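Local atomic coordinates of nitrite oxidoreductase subunit A (Kuenenia stuttgartiensis, PDB entry 7B04), a protein that belongs to the molybdopterin oxidoreductase family and holds a molybdenum atom, two molecules of a pteridinyl guanylate ester and an iron/sulfur cluster. Residues S577-K591 with A598-L610. Numbering follows the deposited sequence.
Sequences SGPGFYGWVAEDVFK and ASAKDLNIKGRAL
A first torsion of -165° in D588 swings CG to the far side from the backbone N and presents the carboxylate to R608, whose chain, extended from CG to NE, carries the guanidinium across it. The two form a salt bridge, OD1 of D588 to NH2 of R608; its fine geometry, with OD1 over one guanidinium face, is doubtful at 2.97 Å resolution. The same OD1 accepts from F590 N (3.2 Å), an Asx turn suited to aspartate's short side chain. NH1 of R608 approaches the F590 ring obliquely, near CD2.

Between the backbones a single bridge pairs E587 with I605: D588 N donates to N604 O (2.6 Å, 159° at the hydrogen), while K606 N reaches A586 O only weakly; the K606 side chain makes a salt bridge with D259. I605 suits its place against helix 582-585 because its branches diverge: CG1 meets P579 CB (3.5 Å), CG2 meets Y582 CB (3.8 Å), and CD1 lies 3.6 Å from G583 CA. Glycine there also lets L603 CD1 come close.

One short bridge thus joins the helix 582-585 segment to the loop that follows. F590 and V589 rest on I248 of helix 238-254, whose N244 binds R608 N; L603 packs on R772 of helix 767-774, and E587 touches N757 of helix 753-757.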
ATOM      1  N   SER B 577     -27.687 -28.862   4.372  1.00 46.99           N
ATOM      2  CA  SER B 577     -26.494 -28.620   3.568  1.00 44.74           C
ATOM      3  C   SER B 577     -25.507 -29.783   3.646  1.00 36.39           C
ATOM      4  O   SER B 577     -25.213 -30.423   2.633  1.00 30.11           O
ATOM      5  CB  SER B 577     -25.819 -27.316   4.013  1.00 41.67           C
ATOM      6  OG  SER B 577     -25.172 -27.485   5.266  1.00 49.23           O
ATOM      7  N   GLY B 578     -25.000 -30.081   4.839  1.00 39.02           N
ATOM      8  CA  GLY B 578     -23.999 -31.113   4.974  1.00 36.21           C
ATOM      9  C   GLY B 578     -22.858 -30.735   5.896  1.00 39.91           C
ATOM     10  O   GLY B 578     -22.980 -29.854   6.754  1.00 44.49           O
ATOM     11  N   PRO B 579     -21.716 -31.409   5.733  1.00 35.44           N
ATOM     12  CA  PRO B 579     -20.584 -31.170   6.640  1.00 37.81           C
ATOM     13  C   PRO B 579     -19.875 -29.848   6.405  1.00 39.78           C
ATOM     14  O   PRO B 579     -19.217 -29.351   7.328  1.00 42.26           O
ATOM     15  CB  PRO B 579     -19.653 -32.349   6.348  1.00 33.59           C
ATOM     16  CG  PRO B 579     -19.926 -32.676   4.918  1.00 33.29           C
ATOM     17  CD  PRO B 579     -21.396 -32.408   4.697  1.00 28.18           C
ATOM     18  N   GLY B 580     -19.981 -29.270   5.214  1.00 39.55           N
ATOM     19  CA  GLY B 580     -19.330 -27.995   4.958  1.00 39.72           C
ATOM     20  C   GLY B 580     -17.823 -28.099   5.035  1.00 43.48           C
ATOM     21  O   GLY B 580     -17.199 -28.975   4.425  1.00 39.35           O
ATOM     22  N   PHE B 581     -17.228 -27.184   5.804  1.00 37.39           N
ATOM     23  CA  PHE B 581     -15.776 -27.131   5.926  1.00 34.42           C
ATOM     24  C   PHE B 581     -15.216 -28.392   6.573  1.00 32.87           C
ATOM     25  O   PHE B 581     -14.065 -28.761   6.313  1.00 34.63           O
ATOM     26  CB  PHE B 581     -15.381 -25.887   6.722  1.00 36.09           C
ATOM     27  CG  PHE B 581     -13.903 -25.649   6.798  1.00 33.49           C
ATOM     28  CD1 PHE B 581     -13.205 -25.189   5.695  1.00 42.33           C
ATOM     29  CD2 PHE B 581     -13.217 -25.865   7.978  1.00 35.14           C
ATOM     30  CE1 PHE B 581     -11.844 -24.961   5.766  1.00 34.80           C
ATOM     31  CE2 PHE B 581     -11.857 -25.639   8.056  1.00 42.27           C
ATOM     32  CZ  PHE B 581     -11.171 -25.187   6.949  1.00 35.50           C
ATOM     33  N   TYR B 582     -16.011 -29.066   7.411  1.00 34.90           N
ATOM     34  CA  TYR B 582     -15.543 -30.290   8.055  1.00 38.46           C
ATOM     35  C   TYR B 582     -15.256 -31.389   7.041  1.00 37.44           C
ATOM     36  O   TYR B 582     -14.460 -32.294   7.318  1.00 34.85           O
ATOM     37  CB  TYR B 582     -16.570 -30.783   9.077  1.00 33.05           C
ATOM     38  CG  TYR B 582     -16.743 -29.881  10.277  1.00 35.28           C
ATOM     39  CD1 TYR B 582     -15.738 -29.756  11.229  1.00 41.48           C
ATOM     40  CD2 TYR B 582     -17.917 -29.167  10.468  1.00 37.17           C
ATOM     41  CE1 TYR B 582     -15.896 -28.935  12.332  1.00 38.22           C
ATOM     42  CE2 TYR B 582     -18.085 -28.347  11.568  1.00 42.65           C
ATOM     43  CZ  TYR B 582     -17.072 -28.233  12.495  1.00 39.19           C
ATOM     44  OH  TYR B 582     -17.239 -27.415  13.588  1.00 40.87           O
ATOM     45  N   GLY B 583     -15.906 -31.344   5.876  1.00 40.58           N
ATOM     46  CA  GLY B 583     -15.663 -32.361   4.867  1.00 42.39           C
ATOM     47  C   GLY B 583     -14.212 -32.419   4.428  1.00 37.17           C
ATOM     48  O   GLY B 583     -13.673 -33.498   4.171  1.00 38.72           O
ATOM     49  N   TRP B 584     -13.562 -31.257   4.334  1.00 36.38           N
ATOM     50  CA  TRP B 584     -12.169 -31.208   3.905  1.00 30.54           C
ATOM     51  C   TRP B 584     -11.200 -31.453   5.058  1.00 34.14           C
ATOM     52  O   TRP B 584     -10.223 -32.195   4.901  1.00 35.10           O
ATOM     53  CB  TRP B 584     -11.886 -29.858   3.245  1.00 33.94           C
ATOM     54  CG  TRP B 584     -10.442 -29.581   2.972  1.00 39.36           C
ATOM     55  CD1 TRP B 584      -9.694 -28.560   3.484  1.00 37.37           C
ATOM     56  CD2 TRP B 584      -9.569 -30.324   2.114  1.00 27.86           C
ATOM     57  NE1 TRP B 584      -8.411 -28.623   3.000  1.00 29.08           N
ATOM     58  CE2 TRP B 584      -8.308 -29.698   2.157  1.00 24.45           C
ATOM     59  CE3 TRP B 584      -9.729 -31.459   1.315  1.00 28.57           C
ATOM     60  CZ2 TRP B 584      -7.216 -30.169   1.433  1.00 29.74           C
ATOM     61  CZ3 TRP B 584      -8.642 -31.925   0.599  1.00 29.39           C
ATOM     62  CH2 TRP B 584      -7.403 -31.281   0.663  1.00 29.13           C
ATOM     63  N   VAL B 585     -11.450 -30.848   6.221  1.00 33.19           N
ATOM     64  CA  VAL B 585     -10.489 -30.891   7.320  1.00 37.33           C
ATOM     65  C   VAL B 585     -10.807 -31.943   8.379  1.00 35.70           C
ATOM     66  O   VAL B 585      -9.896 -32.353   9.115  1.00 36.59           O
ATOM     67  CB  VAL B 585     -10.359 -29.507   7.989  1.00 33.18           C
ATOM     68  CG1 VAL B 585      -9.885 -28.473   6.983  1.00 31.76           C
ATOM     69  CG2 VAL B 585     -11.679 -29.095   8.621  1.00 36.76           C
ATOM     70  N   ALA B 586     -12.056 -32.393   8.481  1.00 40.04           N
ATOM     71  CA  ALA B 586     -12.458 -33.325   9.527  1.00 40.34           C
ATOM     72  C   ALA B 586     -13.025 -34.614   8.944  1.00 39.06           C
ATOM     73  O   ALA B 586     -13.865 -35.268   9.563  1.00 48.41           O
ATOM     74  CB  ALA B 586     -13.467 -32.676  10.473  1.00 41.99           C
ATOM     75  N   GLU B 587     -12.568 -34.991   7.753  1.00 41.57           N
ATOM     76  CA  GLU B 587     -12.934 -36.283   7.195  1.00 42.50           C
ATOM     77  C   GLU B 587     -12.253 -37.390   7.988  1.00 40.82           C
ATOM     78  O   GLU B 587     -11.126 -37.228   8.463  1.00 47.37           O
ATOM     79  CB  GLU B 587     -12.530 -36.358   5.722  1.00 36.89           C
ATOM     80  CG  GLU B 587     -13.424 -37.235   4.862  1.00 40.23           C
ATOM     81  CD  GLU B 587     -12.700 -37.781   3.647  1.00 44.93           C
ATOM     82  OE1 GLU B 587     -11.593 -38.338   3.814  1.00 51.37           O
ATOM     83  OE2 GLU B 587     -13.230 -37.650   2.525  1.00 47.63           O
ATOM     84  N   ASP B 588     -12.948 -38.515   8.148  1.00 40.54           N
ATOM     85  CA  ASP B 588     -12.388 -39.621   8.913  1.00 42.14           C
ATOM     86  C   ASP B 588     -11.134 -40.143   8.223  1.00 35.84           C
ATOM     87  O   ASP B 588     -11.196 -40.645   7.097  1.00 37.70           O
ATOM     88  CB  ASP B 588     -13.422 -40.734   9.082  1.00 39.44           C
ATOM     89  CG  ASP B 588     -13.029 -41.737  10.155  1.00 41.12           C
ATOM     90  OD1 ASP B 588     -11.869 -41.695  10.616  1.00 43.04           O
ATOM     91  OD2 ASP B 588     -13.875 -42.565  10.546  1.00 45.38           O
ATOM     92  N   VAL B 589      -9.994 -40.011   8.906  1.00 34.87           N
ATOM     93  CA  VAL B 589      -8.718 -40.421   8.326  1.00 35.02           C
ATOM     94  C   VAL B 589      -8.711 -41.916   8.051  1.00 35.74           C
ATOM     95  O   VAL B 589      -8.212 -42.370   7.012  1.00 41.03           O
ATOM     96  CB  VAL B 589      -7.565 -40.009   9.256  1.00 40.72           C
ATOM     97  CG1 VAL B 589      -6.260 -40.589   8.768  1.00 39.07           C
ATOM     98  CG2 VAL B 589      -7.480 -38.507   9.330  1.00 36.00           C
ATOM     99  N   PHE B 590      -9.282 -42.700   8.956  1.00 41.46           N
ATOM    100  CA  PHE B 590      -9.298 -44.146   8.825  1.00 42.17           C
ATOM    101  C   PHE B 590     -10.483 -44.612   7.994  1.00 39.01           C
ATOM    102  O   PHE B 590     -10.563 -45.799   7.656  1.00 40.48           O
ATOM    103  CB  PHE B 590      -9.303 -44.791  10.215  1.00 38.51           C
ATOM    104  CG  PHE B 590      -7.997 -44.658  10.946  1.00 37.56           C
ATOM    105  CD1 PHE B 590      -7.119 -45.725  11.032  1.00 42.66           C
ATOM    106  CD2 PHE B 590      -7.636 -43.454  11.526  1.00 33.11           C
ATOM    107  CE1 PHE B 590      -5.920 -45.598  11.714  1.00 46.18           C
ATOM    108  CE2 PHE B 590      -6.437 -43.321  12.207  1.00 31.44           C
ATOM    109  CZ  PHE B 590      -5.579 -44.395  12.298  1.00 33.14           C
ATOM    110  N   LYS B 591     -11.407 -43.706   7.663  1.00 39.99           N
ATOM    111  CA  LYS B 591     -12.542 -44.012   6.790  1.00 44.24           C
ATOM    112  C   LYS B 591     -12.712 -42.923   5.733  1.00 47.19           C
ATOM    113  O   LYS B 591     -13.703 -42.185   5.735  1.00 48.12           O
ATOM    114  CB  LYS B 591     -13.817 -44.161   7.614  1.00 42.23           C
ATOM    115  CG  LYS B 591     -13.972 -45.485   8.341  1.00 37.59           C
ATOM    116  CD  LYS B 591     -14.906 -45.297   9.531  1.00 33.01           C
ATOM    117  CE  LYS B 591     -15.646 -46.564   9.873  1.00 41.18           C
ATOM    118  NZ  LYS B 591     -15.841 -47.397   8.669  1.00 44.26           N
ATOM    119  N   ALA B 598     -18.589 -38.502  -5.093  1.00 35.56           N
ATOM    120  CA  ALA B 598     -19.129 -38.589  -3.746  1.00 41.03           C
ATOM    121  C   ALA B 598     -19.846 -37.300  -3.355  1.00 48.00           C
ATOM    122  O   ALA B 598     -19.238 -36.225  -3.355  1.00 56.71           O
ATOM    123  CB  ALA B 598     -18.002 -38.876  -2.763  1.00 43.08           C
ATOM    124  N   SER B 599     -21.134 -37.405  -3.034  1.00 43.39           N
ATOM    125  CA  SER B 599     -21.823 -36.283  -2.413  1.00 43.79           C
ATOM    126  C   SER B 599     -21.190 -35.980  -1.059  1.00 44.35           C
ATOM    127  O   SER B 599     -20.706 -36.876  -0.362  1.00 51.19           O
ATOM    128  CB  SER B 599     -23.313 -36.584  -2.242  1.00 52.55           C
ATOM    129  OG  SER B 599     -23.969 -35.527  -1.563  1.00 60.35           O
ATOM    130  N   ALA B 600     -21.187 -34.697  -0.689  1.00 43.45           N
ATOM    131  CA  ALA B 600     -20.568 -34.288   0.569  1.00 43.19           C
ATOM    132  C   ALA B 600     -21.237 -34.918   1.783  1.00 51.76           C
ATOM    133  O   ALA B 600     -20.623 -34.975   2.854  1.00 45.53           O
ATOM    134  CB  ALA B 600     -20.593 -32.766   0.702  1.00 36.52           C
ATOM    135  N   LYS B 601     -22.469 -35.404   1.641  1.00 55.49           N
ATOM    136  CA  LYS B 601     -23.139 -36.091   2.736  1.00 48.35           C
ATOM    137  C   LYS B 601     -22.750 -37.560   2.823  1.00 45.28           C
ATOM    138  O   LYS B 601     -23.050 -38.205   3.833  1.00 52.70           O
ATOM    139  CB  LYS B 601     -24.657 -35.960   2.590  1.00 39.29           C
ATOM    140  CG  LYS B 601     -25.178 -34.555   2.843  1.00 39.41           C
ATOM    141  CD  LYS B 601     -26.692 -34.498   2.746  1.00 42.38           C
ATOM    142  CE  LYS B 601     -27.207 -33.090   2.997  1.00 37.20           C
ATOM    143  NZ  LYS B 601     -28.690 -33.013   2.897  1.00 47.59           N
ATOM    144  N   ASP B 602     -22.094 -38.097   1.795  1.00 41.86           N
ATOM    145  CA  ASP B 602     -21.556 -39.449   1.828  1.00 47.69           C
ATOM    146  C   ASP B 602     -20.187 -39.518   2.492  1.00 48.77           C
ATOM    147  O   ASP B 602     -19.572 -40.591   2.498  1.00 46.22           O
ATOM    148  CB  ASP B 602     -21.461 -40.016   0.408  1.00 52.93           C
ATOM    149  CG  ASP B 602     -22.817 -40.176  -0.251  1.00 56.44           C
ATOM    150  OD1 ASP B 602     -23.809 -40.417   0.470  1.00 52.14           O
ATOM    151  OD2 ASP B 602     -22.891 -40.060  -1.493  1.00 49.23           O
ATOM    152  N   LEU B 603     -19.699 -38.412   3.043  1.00 45.33           N
ATOM    153  CA  LEU B 603     -18.388 -38.370   3.673  1.00 42.64           C
ATOM    154  C   LEU B 603     -18.501 -38.693   5.155  1.00 47.06           C
ATOM    155  O   LEU B 603     -19.450 -38.275   5.824  1.00 48.83           O
ATOM    156  CB  LEU B 603     -17.752 -36.991   3.496  1.00 52.04           C
ATOM    157  CG  LEU B 603     -17.440 -36.525   2.074  1.00 43.59           C
ATOM    158  CD1 LEU B 603     -16.967 -35.080   2.080  1.00 39.61           C
ATOM    159  CD2 LEU B 603     -16.401 -37.429   1.437  1.00 40.00           C
ATOM    160  N   ASN B 604     -17.522 -39.437   5.664  1.00 44.96           N
ATOM    161  CA  ASN B 604     -17.468 -39.786   7.079  1.00 40.04           C
ATOM    162  C   ASN B 604     -16.728 -38.666   7.800  1.00 41.26           C
ATOM    163  O   ASN B 604     -15.522 -38.480   7.603  1.00 45.71           O
ATOM    164  CB  ASN B 604     -16.780 -41.134   7.276  1.00 44.58           C
ATOM    165  CG  ASN B 604     -17.599 -42.291   6.732  1.00 46.95           C
ATOM    166  OD1 ASN B 604     -18.812 -42.354   6.931  1.00 46.53           O
ATOM    167  ND2 ASN B 604     -16.938 -43.210   6.039  1.00 47.99           N
ATOM    168  N   ILE B 605     -17.446 -37.922   8.633  1.00 38.85           N
ATOM    169  CA  ILE B 605     -16.910 -36.739   9.294  1.00 32.45           C
ATOM    170  C   ILE B 605     -16.475 -37.118  10.702  1.00 33.72           C
ATOM    171  O   ILE B 605     -17.311 -37.372  11.576  1.00 31.78           O
ATOM    172  CB  ILE B 605     -17.933 -35.598   9.318  1.00 37.28           C
ATOM    173  CG1 ILE B 605     -18.344 -35.246   7.890  1.00 42.42           C
ATOM    174  CG2 ILE B 605     -17.362 -34.384  10.032  1.00 36.92           C
ATOM    175  CD1 ILE B 605     -17.178 -34.875   7.004  1.00 44.65           C
ATOM    176  N   LYS B 606     -15.162 -37.150  10.925  1.00 43.69           N
ATOM    177  CA  LYS B 606     -14.625 -37.279  12.277  1.00 45.57           C
ATOM    178  C   LYS B 606     -13.212 -36.711  12.276  1.00 49.00           C
ATOM    179  O   LYS B 606     -12.301 -37.324  11.711  1.00 42.20           O
ATOM    180  CB  LYS B 606     -14.633 -38.729  12.741  1.00 38.43           C
ATOM    181  CG  LYS B 606     -13.920 -38.939  14.067  1.00 43.47           C
ATOM    182  CD  LYS B 606     -14.026 -40.378  14.533  1.00 44.14           C
ATOM    183  CE  LYS B 606     -13.148 -40.628  15.748  1.00 48.02           C
ATOM    184  NZ  LYS B 606     -13.317 -42.009  16.278  1.00 56.55           N
ATOM    185  N   GLY B 607     -13.037 -35.548  12.897  1.00 49.86           N
ATOM    186  CA  GLY B 607     -11.725 -34.944  13.008  1.00 52.21           C
ATOM    187  C   GLY B 607     -11.059 -35.361  14.308  1.00 44.63           C
ATOM    188  O   GLY B 607     -11.699 -35.442  15.354  1.00 43.49           O
ATOM    189  N   ARG B 608      -9.759 -35.639  14.221  1.00 41.98           N
ATOM    190  CA  ARG B 608      -8.966 -36.059  15.370  1.00 40.46           C
ATOM    191  C   ARG B 608      -7.792 -35.120  15.605  1.00 43.41           C
ATOM    192  O   ARG B 608      -6.800 -35.503  16.236  1.00 44.18           O
ATOM    193  CB  ARG B 608      -8.506 -37.504  15.188  1.00 38.58           C
ATOM    194  CG  ARG B 608      -9.569 -38.299  14.467  1.00 41.62           C
ATOM    195  CD  ARG B 608      -9.331 -39.778  14.410  1.00 37.52           C
ATOM    196  NE  ARG B 608     -10.513 -40.411  13.836  1.00 43.50           N
ATOM    197  CZ  ARG B 608     -10.590 -41.688  13.491  1.00 42.84           C
ATOM    198  NH1 ARG B 608      -9.548 -42.482  13.668  1.00 42.04           N
ATOM    199  NH2 ARG B 608     -11.711 -42.169  12.973  1.00 50.05           N
ATOM    200  N   ALA B 609      -7.899 -33.896  15.105  1.00 41.78           N
ATOM    201  CA  ALA B 609      -6.918 -32.847  15.321  1.00 38.91           C
ATOM    202  C   ALA B 609      -7.537 -31.848  16.286  1.00 37.14           C
ATOM    203  O   ALA B 609      -8.573 -31.249  15.982  1.00 46.12           O
ATOM    204  CB  ALA B 609      -6.536 -32.174  14.004  1.00 40.01           C
ATOM    205  N   LEU B 610      -6.901 -31.665  17.438  1.00 38.12           N
ATOM    206  CA  LEU B 610      -7.427 -30.794  18.481  1.00 35.03           C
ATOM    207  C   LEU B 610      -6.943 -29.372  18.237  1.00 34.34           C
ATOM    208  O   LEU B 610      -5.736 -29.111  18.249  1.00 37.78           O
ATOM    209  CB  LEU B 610      -6.996 -31.289  19.860  1.00 32.70           C
ATOM    210  CG  LEU B 610      -7.516 -30.500  21.060  1.00 34.72           C
ATOM    211  CD1 LEU B 610      -9.036 -30.523  21.102  1.00 35.15           C
ATOM    212  CD2 LEU B 610      -6.930 -31.063  22.344  1.00 34.83           C
TER